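Local coordinates for protein aminoglycoside N(6')acetyltransferase (Legionella pneumophila subsp. pneumophila, PDB 3F5B) that probably transfers an acetyl group to the 6'-amino group of aminoglycosides, in the manner of GNAT acetyltransferases, at residues A77-S82 with H117-S122; L99-C102 with Y106-K109; I132-S137 with H143-A148; I153-A158 with P164-K169. All coordinates share one frame; numbering follows the deposited sequence. Where two conformers were deposited one is given.

Contact 1: A77-S82 with H117-S122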
loop_
_atom_site.group_PDB
_atom_site.type_symbol
_atom_site.label_atom_id
_atom_site.label_comp_id
_atom_site.label_asym_id
_atom_site.label_seq_id
_atom_site.Cartn_x
_atom_site.Cartn_y
_atom_site.Cartn_z
ATOM N N ALA A 77 -3.802 3.002 9.486
ATOM C CA ALA A 77 -3.684 2.925 8.029
ATOM C C ALA A 77 -4.351 1.686 7.478
ATOM O O ALA A 77 -4.534 0.689 8.191
ATOM C CB ALA A 77 -2.175 2.946 7.591
ATOM N N TYR A 78 -4.649 1.741 6.187
ATOM C CA TYR A 78 -5.311 0.659 5.473
ATOM C C TYR A 78 -4.485 0.406 4.205
ATOM O O TYR A 78 -4.130 1.346 3.488
ATOM C CB TYR A 78 -6.734 1.084 5.142
ATOM C CG TYR A 78 -7.532 0.246 4.138
ATOM C CD1 TYR A 78 -7.676 -1.131 4.293
ATOM C CD2 TYR A 78 -8.216 0.867 3.074
ATOM C CE1 TYR A 78 -8.443 -1.901 3.362
ATOM C CE2 TYR A 78 -9.004 0.113 2.157
ATOM C CZ TYR A 78 -9.100 -1.262 2.312
ATOM O OH TYR A 78 -9.849 -2.004 1.420
ATOM N N LEU A 79 -4.148 -0.865 3.986
ATOM C CA LEU A 79 -3.280 -1.263 2.878
ATOM C C LEU A 79 -3.943 -2.414 2.139
ATOM O O LEU A 79 -4.685 -3.241 2.729
ATOM C CB LEU A 79 -1.857 -1.638 3.346
ATOM C CG LEU A 79 -1.136 -0.730 4.367
ATOM C CD1 LEU A 79 -1.574 -1.061 5.825
ATOM C CD2 LEU A 79 0.392 -0.839 4.263
ATOM N N ILE A 80 -3.664 -2.460 0.843
ATOM C CA ILE A 80 -4.255 -3.421 -0.086
ATOM C C ILE A 80 -3.119 -3.971 -0.955
ATOM O O ILE A 80 -2.373 -3.194 -1.560
ATOM C CB ILE A 80 -5.311 -2.762 -1.002
ATOM C CG1 ILE A 80 -6.387 -2.018 -0.173
ATOM C CG2 ILE A 80 -5.984 -3.849 -1.951
ATOM C CD1 ILE A 80 -7.500 -1.333 -1.024
ATOM N N THR A 81 -2.949 -5.297 -0.966
ATOM C CA THR A 81 -1.898 -5.911 -1.777
ATOM C C THR A 81 -2.469 -6.966 -2.731
ATOM O O THR A 81 -3.437 -7.646 -2.408
ATOM C CB THR A 81 -0.792 -6.552 -0.913
ATOM O OG1 THR A 81 -1.351 -7.585 -0.099
ATOM C CG2 THR A 81 -0.135 -5.482 0.038
ATOM N N SER A 82 -1.856 -7.112 -3.897
ATOM C CA SER A 82 -2.182 -8.245 -4.740
ATOM C C SER A 82 -0.947 -8.699 -5.450
ATOM O O SER A 82 -0.055 -7.888 -5.765
ATOM C CB SER A 82 -3.260 -7.881 -5.743
ATOM O OG SER A 82 -2.871 -6.734 -6.483
ATOM N N HIS A 117 8.332 0.721 4.833
ATOM C CA HIS A 117 9.454 -0.202 4.999
ATOM C C HIS A 117 9.146 -1.334 5.969
ATOM O O HIS A 117 9.440 -2.510 5.685
ATOM C CB HIS A 117 10.730 0.500 5.423
ATOM C CG HIS A 117 11.308 1.384 4.358
ATOM N ND1 HIS A 117 12.355 2.238 4.605
ATOM C CD2 HIS A 117 10.960 1.571 3.062
ATOM C CE1 HIS A 117 12.645 2.904 3.499
ATOM N NE2 HIS A 117 11.821 2.507 2.544
ATOM N N GLU A 118 8.533 -0.998 7.093
ATOM C CA GLU A 118 8.182 -2.060 8.053
ATOM C C GLU A 118 7.133 -3.029 7.508
ATOM O O GLU A 118 7.167 -4.225 7.791
ATOM C CB GLU A 118 7.713 -1.442 9.368
ATOM C CG GLU A 118 8.852 -0.750 10.155
ATOM C CD GLU A 118 8.378 -0.280 11.529
ATOM O OE1 GLU A 118 7.192 -0.506 11.819
ATOM O OE2 GLU A 118 9.170 0.314 12.313
ATOM N N PHE A 119 6.179 -2.529 6.738
ATOM C CA PHE A 119 5.176 -3.422 6.137
ATOM C C PHE A 119 5.814 -4.419 5.165
ATOM O O PHE A 119 5.569 -5.643 5.245
ATOM C CB PHE A 119 4.100 -2.606 5.457
ATOM C CG PHE A 119 3.040 -3.428 4.759
ATOM C CD1 PHE A 119 2.149 -4.231 5.484
ATOM C CD2 PHE A 119 2.927 -3.384 3.376
ATOM C CE1 PHE A 119 1.157 -4.988 4.825
ATOM C CE2 PHE A 119 1.929 -4.141 2.704
ATOM C CZ PHE A 119 1.050 -4.935 3.430
ATOM N N ILE A 120 6.643 -3.897 4.260
ATOM C CA ILE A 120 7.319 -4.756 3.283
ATOM C C ILE A 120 8.203 -5.792 3.962
ATOM O O ILE A 120 8.144 -6.969 3.599
ATOM C CB ILE A 120 8.162 -3.941 2.263
ATOM C CG1 ILE A 120 7.217 -3.103 1.415
ATOM C CG2 ILE A 120 9.000 -4.907 1.357
ATOM C CD1 ILE A 120 7.891 -1.923 0.694
ATOM N N LEU A 121 9.022 -5.365 4.933
ATOM C CA LEU A 121 9.865 -6.292 5.649
ATOM C C LEU A 121 9.136 -7.282 6.555
ATOM O O LEU A 121 9.616 -8.407 6.742
ATOM C CB LEU A 121 10.994 -5.570 6.427
ATOM C CG LEU A 121 11.885 -4.668 5.565
ATOM C CD1 LEU A 121 12.802 -3.841 6.420
ATOM C CD2 LEU A 121 12.699 -5.496 4.529
ATOM N N SER A 122 8.010 -6.871 7.126
ATOM C CA SER A 122 7.219 -7.736 8.017
ATOM C C SER A 122 6.353 -8.759 7.264
ATOM O O SER A 122 6.116 -9.852 7.775
ATOM C CB SER A 122 6.254 -6.886 8.887
ATOM O OG SER A 122 6.994 -6.041 9.768
#

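Contact 2: L99-C102 with Y106-K109. With CHX (cyclohexane), chain D.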
loop_
_atom_site.group_PDB
_atom_site.type_symbol
_atom_site.label_atom_id
_atom_site.label_comp_id
_atom_site.label_asym_id
_atom_site.label_seq_id
_atom_site.Cartn_x
_atom_site.Cartn_y
_atom_site.Cartn_z
ATOM N N LEU A 99 -1.965 2.016 -0.474
ATOM C CA LEU A 99 -2.023 2.360 0.944
ATOM C C LEU A 99 -2.704 3.691 1.208
ATOM O O LEU A 99 -2.654 4.613 0.370
ATOM C CB LEU A 99 -0.633 2.299 1.579
ATOM C CG LEU A 99 0.391 3.318 1.109
ATOM C CD1 LEU A 99 0.458 4.463 2.122
ATOM C CD2 LEU A 99 1.791 2.704 0.941
ATOM N N PHE A 100 -3.297 3.773 2.393
ATOM C CA PHE A 100 -4.087 4.895 2.815
ATOM C C PHE A 100 -3.774 5.174 4.274
ATOM O O PHE A 100 -4.095 4.355 5.166
ATOM C CB PHE A 100 -5.584 4.566 2.638
ATOM C CG PHE A 100 -5.932 4.080 1.245
ATOM C CD1 PHE A 100 -6.248 4.998 0.230
ATOM C CD2 PHE A 100 -5.937 2.723 0.947
ATOM C CE1 PHE A 100 -6.548 4.573 -1.065
ATOM C CE2 PHE A 100 -6.241 2.274 -0.357
ATOM C CZ PHE A 100 -6.559 3.220 -1.365
ATOM N N ILE A 101 -3.118 6.306 4.532
ATOM C CA ILE A 101 -2.905 6.717 5.909
ATOM C C ILE A 101 -4.161 7.488 6.321
ATOM O O ILE A 101 -4.370 8.618 5.881
ATOM C CB ILE A 101 -1.647 7.648 6.126
ATOM C CG1 ILE A 101 -0.389 7.116 5.454
ATOM C CG2 ILE A 101 -1.440 7.943 7.647
ATOM C CD1 ILE A 101 -0.011 5.729 5.818
ATOM N N CYS A 102 -4.951 6.888 7.199
ATOM C CA CYS A 102 -6.298 7.346 7.454
ATOM C C CYS A 102 -6.477 8.217 8.687
ATOM O O CYS A 102 -7.532 8.835 8.836
ATOM C CB CYS A 102 -7.221 6.129 7.541
ATOM S SG CYS A 102 -7.225 5.225 5.952
ATOM N N TYR A 106 -1.073 10.766 11.615
ATOM C CA TYR A 106 -0.082 9.776 11.179
ATOM C C TYR A 106 0.519 10.026 9.809
ATOM O O TYR A 106 1.210 9.169 9.275
ATOM C CB TYR A 106 -0.662 8.347 11.273
ATOM C CG TYR A 106 -0.636 7.825 12.697
ATOM C CD1 TYR A 106 -1.616 8.192 13.615
ATOM C CD2 TYR A 106 0.406 6.992 13.131
ATOM C CE1 TYR A 106 -1.577 7.723 14.944
ATOM C CE2 TYR A 106 0.471 6.536 14.450
ATOM C CZ TYR A 106 -0.524 6.893 15.341
ATOM O OH TYR A 106 -0.456 6.406 16.611
ATOM N N ILE A 107 0.276 11.210 9.252
ATOM C CA ILE A 107 0.548 11.489 7.833
ATOM C C ILE A 107 1.989 11.948 7.499
ATOM O O ILE A 107 2.342 12.151 6.315
ATOM C CB ILE A 107 -0.494 12.527 7.342
ATOM C CG1 ILE A 107 -1.279 11.980 6.168
ATOM C CG2 ILE A 107 0.065 13.961 7.228
ATOM C CD1 ILE A 107 -2.570 11.423 6.616
ATOM N N GLY A 108 2.814 12.058 8.536
ATOM C CA GLY A 108 4.184 12.537 8.399
ATOM C C GLY A 108 4.901 11.759 7.315
ATOM O O GLY A 108 4.731 10.558 7.204
ATOM N N LYS A 109 5.721 12.445 6.524
ATOM C CA LYS A 109 6.410 11.776 5.428
ATOM C C LYS A 109 7.377 10.732 5.977
ATOM O O LYS A 109 7.416 9.606 5.490
ATOM C CB LYS A 109 7.140 12.794 4.548
ATOM C CG LYS A 109 6.199 13.743 3.808
ATOM C CD LYS A 109 7.003 14.698 2.927
ATOM C CE LYS A 109 7.020 16.112 3.427
ATOM N NZ LYS A 109 7.351 16.213 4.869
HETATM C C1 CHX D . -3.622 6.244 -3.761
HETATM C C2 CHX D . -3.396 5.430 -2.484
HETATM C C3 CHX D . -2.678 4.107 -2.779
HETATM C C4 CHX D . -1.254 4.347 -3.296
HETATM C C5 CHX D . -1.126 5.644 -4.118
HETATM C C6 CHX D . -2.446 6.124 -4.752
#

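Contact 3: I132-S137 with H143-A148. With CHX (cyclohexane), chain D; EDO (1,2-ethanediol), chain I.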
loop_
_atom_site.group_PDB
_atom_site.type_symbol
_atom_site.label_atom_id
_atom_site.label_comp_id
_atom_site.label_asym_id
_atom_site.label_seq_id
_atom_site.Cartn_x
_atom_site.Cartn_y
_atom_site.Cartn_z
ATOM N N ILE A 132 3.966 0.283 -6.788
ATOM C CA ILE A 132 2.956 1.254 -6.359
ATOM C C ILE A 132 2.619 2.224 -7.488
ATOM O O ILE A 132 3.486 2.557 -8.311
ATOM C CB ILE A 132 3.381 1.972 -5.048
ATOM C CG1 ILE A 132 2.163 2.551 -4.336
ATOM C CG2 ILE A 132 4.492 2.994 -5.280
ATOM C CD1 ILE A 132 2.363 2.656 -2.762
ATOM N N ASN A 133 1.362 2.672 -7.530
ATOM C CA ASN A 133 0.836 3.317 -8.746
ATOM C C ASN A 133 0.088 4.635 -8.503
ATOM O O ASN A 133 -1.103 4.705 -8.774
ATOM C CB ASN A 133 -0.090 2.329 -9.463
ATOM C CG ASN A 133 0.665 1.123 -10.009
ATOM O OD1 ASN A 133 1.354 1.227 -11.014
ATOM N ND2 ASN A 133 0.555 -0.018 -9.327
ATOM N N PRO A 134 0.770 5.679 -7.979
ATOM C CA PRO A 134 -0.012 6.880 -7.661
ATOM C C PRO A 134 -0.351 7.725 -8.876
ATOM O O PRO A 134 0.335 7.648 -9.908
ATOM C CB PRO A 134 0.923 7.661 -6.736
ATOM C CG PRO A 134 2.290 7.333 -7.306
ATOM C CD PRO A 134 2.181 5.840 -7.568
ATOM N N GLU A 135 -1.440 8.487 -8.756
ATOM C CA GLU A 135 -1.800 9.535 -9.716
ATOM C C GLU A 135 -0.677 10.580 -9.733
ATOM O O GLU A 135 -0.203 10.994 -8.674
ATOM C CB GLU A 135 -3.105 10.179 -9.245
ATOM C CG GLU A 135 -3.672 11.202 -10.189
ATOM C CD GLU A 135 -5.010 11.735 -9.724
ATOM O OE1 GLU A 135 -5.597 11.204 -8.768
ATOM O OE2 GLU A 135 -5.494 12.686 -10.358
ATOM N N ILE A 136 -0.246 11.002 -10.912
ATOM C CA ILE A 136 0.910 11.885 -11.007
ATOM C C ILE A 136 0.639 13.195 -10.232
ATOM O O ILE A 136 1.537 13.723 -9.546
ATOM C CB ILE A 136 1.374 12.125 -12.496
ATOM C CG1 ILE A 136 1.862 10.818 -13.141
ATOM C CG2 ILE A 136 2.462 13.203 -12.572
ATOM C CD1 ILE A 136 2.442 10.988 -14.538
ATOM N N SER A 137 -0.610 13.664 -10.301
ATOM C CA SER A 137 -1.074 14.866 -9.595
ATOM C C SER A 137 -0.999 14.776 -8.075
ATOM O O SER A 137 -1.030 15.800 -7.394
ATOM C CB SER A 137 -2.521 15.192 -9.981
ATOM O OG SER A 137 -2.596 15.867 -11.224
ATOM N N HIS A 143 6.220 11.886 -3.791
ATOM C CA HIS A 143 7.369 12.310 -2.996
ATOM C C HIS A 143 7.710 11.317 -1.865
ATOM O O HIS A 143 8.865 10.899 -1.689
ATOM C CB HIS A 143 7.121 13.705 -2.411
ATOM C CG HIS A 143 8.251 14.193 -1.567
ATOM N ND1 HIS A 143 9.355 14.820 -2.102
ATOM C CD2 HIS A 143 8.480 14.093 -0.237
ATOM C CE1 HIS A 143 10.198 15.121 -1.130
ATOM N NE2 HIS A 143 9.693 14.688 0.008
ATOM N N VAL A 144 6.703 10.954 -1.091
ATOM C CA VAL A 144 6.895 9.912 -0.057
ATOM C C VAL A 144 7.396 8.601 -0.659
ATOM O O VAL A 144 8.326 7.994 -0.146
ATOM C CB VAL A 144 5.583 9.678 0.720
ATOM C CG1 VAL A 144 5.650 8.414 1.540
ATOM C CG2 VAL A 144 5.223 10.931 1.555
ATOM N N TYR A 145 6.804 8.142 -1.754
ATOM C CA TYR A 145 7.250 6.840 -2.284
ATOM C C TYR A 145 8.684 6.947 -2.773
ATOM O O TYR A 145 9.479 6.036 -2.561
ATOM C CB TYR A 145 6.330 6.322 -3.401
ATOM C CG TYR A 145 4.890 6.215 -2.966
ATOM C CD1 TYR A 145 4.563 6.068 -1.617
ATOM C CD2 TYR A 145 3.862 6.274 -3.891
ATOM C CE1 TYR A 145 3.256 5.976 -1.201
ATOM C CE2 TYR A 145 2.534 6.170 -3.479
ATOM C CZ TYR A 145 2.251 6.030 -2.138
ATOM O OH TYR A 145 0.964 5.931 -1.712
ATOM N N LYS A 146 9.038 8.068 -3.417
ATOM C CA LYS A 146 10.437 8.266 -3.808
ATOM C C LYS A 146 11.366 8.228 -2.581
ATOM O O LYS A 146 12.453 7.639 -2.644
ATOM C CB LYS A 146 10.655 9.577 -4.590
ATOM C CG LYS A 146 10.209 9.510 -6.056
ATOM C CD LYS A 146 10.862 10.593 -6.904
ATOM C CE LYS A 146 9.992 11.804 -6.975
ATOM N NZ LYS A 146 10.562 12.753 -7.958
ATOM N N LYS A 147 10.958 8.882 -1.497
ATOM C CA LYS A 147 11.701 8.867 -0.225
ATOM C C LYS A 147 11.908 7.445 0.300
ATOM O O LYS A 147 12.935 7.158 0.889
ATOM C CB LYS A 147 10.943 9.650 0.854
ATOM C CG LYS A 147 11.592 10.924 1.336
ATOM C CD LYS A 147 10.781 11.572 2.488
ATOM C CE LYS A 147 11.391 11.369 3.885
ATOM N NZ LYS A 147 12.675 12.135 4.081
ATOM N N ALA A 148 10.904 6.587 0.090
ATOM C CA ALA A 148 10.927 5.197 0.516
ATOM C C ALA A 148 11.806 4.347 -0.386
ATOM O O ALA A 148 12.123 3.210 -0.047
ATOM C CB ALA A 148 9.487 4.623 0.591
HETATM C C1 CHX D . -3.622 6.244 -3.761
HETATM C C2 CHX D . -3.396 5.430 -2.484
HETATM C C3 CHX D . -2.678 4.107 -2.779
HETATM C C4 CHX D . -1.254 4.347 -3.296
HETATM C C5 CHX D . -1.126 5.644 -4.118
HETATM C C6 CHX D . -2.446 6.124 -4.752
HETATM C C1 EDO I . 1.401 10.045 0.744
HETATM O O1 EDO I . 0.913 11.342 1.156
HETATM C C2 EDO I . 0.601 8.931 1.415
HETATM O O2 EDO I . 0.207 7.913 0.474
#

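Contact 4: I153-A158 with P164-K169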
loop_
_atom_site.group_PDB
_atom_site.type_symbol
_atom_site.label_atom_id
_atom_site.label_comp_id
_atom_site.label_asym_id
_atom_site.label_seq_id
_atom_site.Cartn_x
_atom_site.Cartn_y
_atom_site.Cartn_z
ATOM N N ILE A 153 9.034 3.934 -13.068
ATOM C CA ILE A 153 9.481 3.131 -14.203
ATOM C C ILE A 153 8.616 3.331 -15.449
ATOM O O ILE A 153 8.925 2.801 -16.517
ATOM C CB ILE A 153 9.609 1.625 -13.863
ATOM C CG1 ILE A 153 8.298 1.065 -13.328
ATOM C CG2 ILE A 153 10.770 1.385 -12.852
ATOM C CD1 ILE A 153 8.135 -0.449 -13.516
ATOM N N GLY A 154 7.547 4.102 -15.319
ATOM C CA GLY A 154 6.702 4.379 -16.477
ATOM C C GLY A 154 5.507 5.204 -16.095
ATOM O O GLY A 154 5.314 5.531 -14.911
ATOM N N GLU A 155 4.735 5.600 -17.102
ATOM C CA GLU A 155 3.459 6.279 -16.849
ATOM C C GLU A 155 2.344 5.515 -17.527
ATOM O O GLU A 155 2.579 4.784 -18.478
ATOM C CB GLU A 155 3.459 7.697 -17.421
ATOM C CG GLU A 155 4.464 8.640 -16.804
ATOM C CD GLU A 155 4.433 10.035 -17.423
ATOM O OE1 GLU A 155 3.445 10.409 -18.107
ATOM O OE2 GLU A 155 5.417 10.765 -17.190
ATOM N N PHE A 156 1.124 5.725 -17.059
ATOM C CA PHE A 156 -0.030 5.085 -17.669
ATOM C C PHE A 156 -1.294 5.857 -17.340
ATOM O O PHE A 156 -1.292 6.758 -16.470
ATOM C CB PHE A 156 -0.147 3.616 -17.224
ATOM C CG PHE A 156 -0.503 3.429 -15.774
ATOM C CD1 PHE A 156 -1.838 3.235 -15.386
ATOM C CD2 PHE A 156 0.482 3.430 -14.791
ATOM C CE1 PHE A 156 -2.189 3.038 -14.045
ATOM C CE2 PHE A 156 0.134 3.234 -13.430
ATOM C CZ PHE A 156 -1.192 3.028 -13.060
ATOM N N ILE A 157 -2.361 5.497 -18.051
ATOM C CA ILE A 157 -3.678 6.080 -17.867
ATOM C C ILE A 157 -4.514 4.967 -17.234
ATOM O O ILE A 157 -4.725 3.912 -17.846
ATOM C CB ILE A 157 -4.294 6.546 -19.215
ATOM C CG1 ILE A 157 -3.417 7.609 -19.931
ATOM C CG2 ILE A 157 -5.689 7.102 -19.029
ATOM C CD1 ILE A 157 -3.301 9.009 -19.153
ATOM N N ALA A 158 -4.977 5.202 -16.010
ATOM C CA ALA A 158 -5.615 4.138 -15.209
ATOM C C ALA A 158 -7.032 3.882 -15.688
ATOM O O ALA A 158 -7.763 4.839 -15.914
ATOM C CB ALA A 158 -5.628 4.532 -13.736
ATOM N N PRO A 164 -3.216 10.711 -15.890
ATOM C CA PRO A 164 -1.882 10.117 -15.776
ATOM C C PRO A 164 -1.508 9.627 -14.378
ATOM O O PRO A 164 -1.825 10.287 -13.365
ATOM C CB PRO A 164 -0.953 11.245 -16.270
ATOM C CG PRO A 164 -1.845 12.068 -17.189
ATOM C CD PRO A 164 -3.153 12.084 -16.418
ATOM N N HIS A 165 -0.846 8.466 -14.339
ATOM C CA HIS A 165 -0.341 7.837 -13.121
ATOM C C HIS A 165 1.093 7.373 -13.396
ATOM O O HIS A 165 1.472 7.155 -14.550
ATOM C CB HIS A 165 -1.170 6.593 -12.725
ATOM C CG HIS A 165 -2.572 6.887 -12.314
ATOM N ND1 HIS A 165 -3.061 6.596 -11.052
ATOM C CD2 HIS A 165 -3.605 7.421 -13.003
ATOM C CE1 HIS A 165 -4.334 6.950 -10.985
ATOM N NE2 HIS A 165 -4.686 7.442 -12.159
ATOM N N TYR A 166 1.886 7.220 -12.347
ATOM C CA TYR A 166 3.213 6.635 -12.469
ATOM C C TYR A 166 3.129 5.154 -12.107
ATOM O O TYR A 166 2.350 4.780 -11.257
ATOM C CB TYR A 166 4.173 7.274 -11.468
ATOM C CG TYR A 166 4.680 8.663 -11.839
ATOM C CD1 TYR A 166 5.206 8.917 -13.103
ATOM C CD2 TYR A 166 4.667 9.701 -10.899
ATOM C CE1 TYR A 166 5.706 10.195 -13.449
ATOM C CE2 TYR A 166 5.165 11.003 -11.215
ATOM C CZ TYR A 166 5.678 11.223 -12.487
ATOM O OH TYR A 166 6.150 12.448 -12.814
ATOM N N LYS A 167 3.959 4.337 -12.739
ATOM C CA LYS A 167 4.232 3.010 -12.251
ATOM C C LYS A 167 5.569 3.143 -11.526
ATOM O O LYS A 167 6.535 3.659 -12.106
ATOM C CB LYS A 167 4.345 2.050 -13.428
ATOM C CG LYS A 167 3.699 0.705 -13.171
ATOM C CD LYS A 167 4.027 -0.327 -14.251
ATOM C CE LYS A 167 3.693 -1.722 -13.753
ATOM N NZ LYS A 167 4.771 -2.691 -14.176
HETATM N N MSE A 168 5.621 2.723 -10.257
HETATM C CA MSE A 168 6.838 2.880 -9.446
HETATM C C MSE A 168 7.222 1.532 -8.875
HETATM O O MSE A 168 6.350 0.722 -8.589
HETATM C CB MSE A 168 6.615 3.893 -8.319
HETATM C CG MSE A 168 6.148 5.257 -8.835
HETATM SE SE MSE A 168 5.906 6.628 -7.505
HETATM C CE MSE A 168 7.742 6.891 -7.052
ATOM N N LYS A 169 8.519 1.301 -8.705
ATOM C CA LYS A 169 9.014 -0.019 -8.358
ATOM C C LYS A 169 10.062 0.093 -7.251
ATOM O O LYS A 169 10.889 1.039 -7.249
ATOM C CB LYS A 169 9.596 -0.694 -9.616
ATOM C CG LYS A 169 10.323 -2.018 -9.388
ATOM C CD LYS A 169 11.090 -2.497 -10.643
ATOM C CE LYS A 169 12.476 -1.877 -10.726
ATOM N NZ LYS A 169 13.264 -2.157 -12.012
#

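Contact 1: A77-S82 with H117-S122
Leu-79 and Thr-81 on the strand face Phe-119 of the helix, across a backbone separation of 9.3 Å between the CA atoms of Leu-79 and Phe-119. Both strand residues, two apart and so on the same side of the sheet, point their side chains at the helix. CD2 of Leu-79 sits over the ring of Phe-119, 3.7 Å from its centroid and 13° off the normal, a CH-pi contact. The ring gets there because CG of Phe-119 lies anti to the backbone N (chi1 178°), which sends the phenyl ring out from the helix to the strand. This is helix-on-sheet packing in the GNAT fold, with helix 109-123 lying against strand 74-84. Thr-81 meets the same ring differently: its CG2 comes in at the edge, in the ring plane, 3.6 Å from CE2 of Phe-119. Threonine suits this place because its branches divide the work, the methyl packing on phenylalanine while OG1 is hydrogen-bonded to Trp-67. Trp-67 and Phe-17 also pack edge-to-face with Phe-119. On the helix, OG of Ser-122 is hydrogen-bonded to the carbonyl O of Glu-118 at 2.7 Å, on the opposite face of the carbonyl plane from the backbone N of Ser-122.

Contact 2: L99-C102 with Y106-K109
Ile-101, at the end of its strand, packs against the backbone and side chains of Tyr-106 and Ile-107, where the chain turns toward the next helix. The tight part centres on one methyl. CG2 of Ile-101 lies 3.3 Å from the carbonyl O of Tyr-106 and 3.7 Å from its CB, while CD1 of Ile-107 comes within 3.8 Å of the same CG2. That CD1 is also 3.4 Å from the carbonyl O of Ile-101, an oxygen that accepts a hydrogen bond from His-36. With CG2 anti to the backbone N and CG1 anti to the carbonyl carbon (chi1 -48°), it is CG2 of Ile-101 that faces the turn. A beta-branched residue suits this place, since it fills space close to the backbone. The segments meet by van der Waals packing, methyls against one another and against carbonyl oxygens.

On the looser side, Ile-107 forms a partly exposed rim, and the ring of Tyr-106 leads away to stack on Phe-76, its OH hydrogen-bonded to Asp-71. Farther back on the strand, the bound cyclohexane lies over one face of Phe-100, its C2 3.6 Å from CE1 of Phe-100. The turn at Gly-108 and Lys-109 is probably the loop that receives the coenzyme A pyrophosphate, as in GNAT relatives. Gly-108 is the N-cap of helix 109-123, whose Ser-112 and Met-115 pack on Ile-101, while Ala-77 of the neighbouring strand 74-84 touches Ile-101.

Contact 3: I132-S137 with H143-A148
Tyr-145 carries this contact from the helix side, with Ile-132 over one face of its ring and Pro-134 at the edge. Taken in order, the helix first offers Val-144, which turns to Lys-109 and Ser-112 of helix 109-123 and brings CG2 to 4.0 Å from C1 of a bound 1,2-ethanediol, probably from the crystallisation liquor.

Next comes Tyr-145. Its CG is anti to the carbonyl carbon (chi1 -56°), and the ring extends from the helix to cross the side chain of Ile-132 at about a right angle. CD1 of Ile-132 lies offset toward the rim, 3.4 Å from CZ of Tyr-145, in a CH-pi contact; CG2 of the same isoleucine is 3.6 Å from CD2 of Tyr-145. The two branches thus spread along the ring, as a beta-branched chain can. Pro-134 places CG 3.9 Å from CD2 of Tyr-145, a rigid apolar ring packing beside both the aromatic edge and the cyclohexane.

Strand 129-132, this loop and helix 139-148 are consecutive elements of the GNAT fold, and here they line the cyclohexane pocket. The ligand lies near Leu-99 and Ile-132, on strands 94-101 and 129-132, probably the pair that splays apart in relatives to receive acetyl-CoA. Its C5 lies at the tyrosine edge, in plane, and its C4 is 3.2 Å from OH of Tyr-145. That OH also accepts a weak hydrogen bond of 3.0 Å from O2 of the ethanediol, which is further held by Arg-140.

Beyond Tyr-145, Lys-146 packs on Met-168 of strand 164-171. At Ala-148, the backbone N is hydrogen-bonded to the carbonyl O of Val-144, while its own carbonyl O accepts from His-117.

Contact 4: I153-A158 with P164-K169
Ile-153 and Gly-154 both face Lys-167, forming a classic beta bulge in the antiparallel pair of strands 151-158 and 164-171, the former being the outermost strand of the sheet at this end. Backbone hydrogen bonds come first. The carbonyl O of Lys-167 accepts from N of Ile-153 at 2.7 Å, and more weakly from N of Gly-154 at 3.4 Å. Lys-167 N in turn donates to the carbonyl O of Gly-154 at 2.8 Å. Phe-156 and His-165 are a hydrogen-bonded pair with bonds both ways, whereas Glu-155 with Tyr-166 and Ile-157 with Pro-164 are non-hydrogen-bonded pairs. Proline, lacking an N-H, fits the latter kind of position.

Apolar packing follows. CD1 of Ile-157 touches CG of Pro-164 at 3.9 Å, and the aliphatic CG of Glu-155 lies 3.8 Å from CD1 of Tyr-166, the two side chains running side by side.

Aromatic contacts gather on the sheet face holding Phe-156, His-165 and Lys-167. With CG of Phe-156 set between its backbone N and carbonyl carbon (chi1 69°), the ring swings across to the partner strand, where CB of His-165 lies over its face. The phenyl and imidazole planes, 25° apart, are slid so far that they barely overlap. Over one face of the imidazole sits CB of Ala-158, 3.4 Å from NE2 of His-165, the nitrogen that is also hydrogen-bonded to the carbonyl O of His-161.

Contacts 1, 2 and 3 are buried and contact 4 is partly exposed, and their chemistry follows. In the first three no hydrogen bond crosses between the segments, and apolar groups do the joining; contact 4, pairing two strands at the sheet's margin, rests mainly on a ladder of backbone hydrogen bonds, with side-chain packing added. Contacts 1 and 2 stand on neighbouring strands, 74-84 and 94-101, and contact 2's loop leads into the helix of contact 1. Contacts 2 and 3 both touch the cyclohexane, and meet as Leu-99 packs on Ile-132 and Tyr-145. Contact 3 adjoins contact 4 through backbone pairs of Ile-132 with Met-168 and Pro-134 with Tyr-166. Contacts 1 and 4 do not touch.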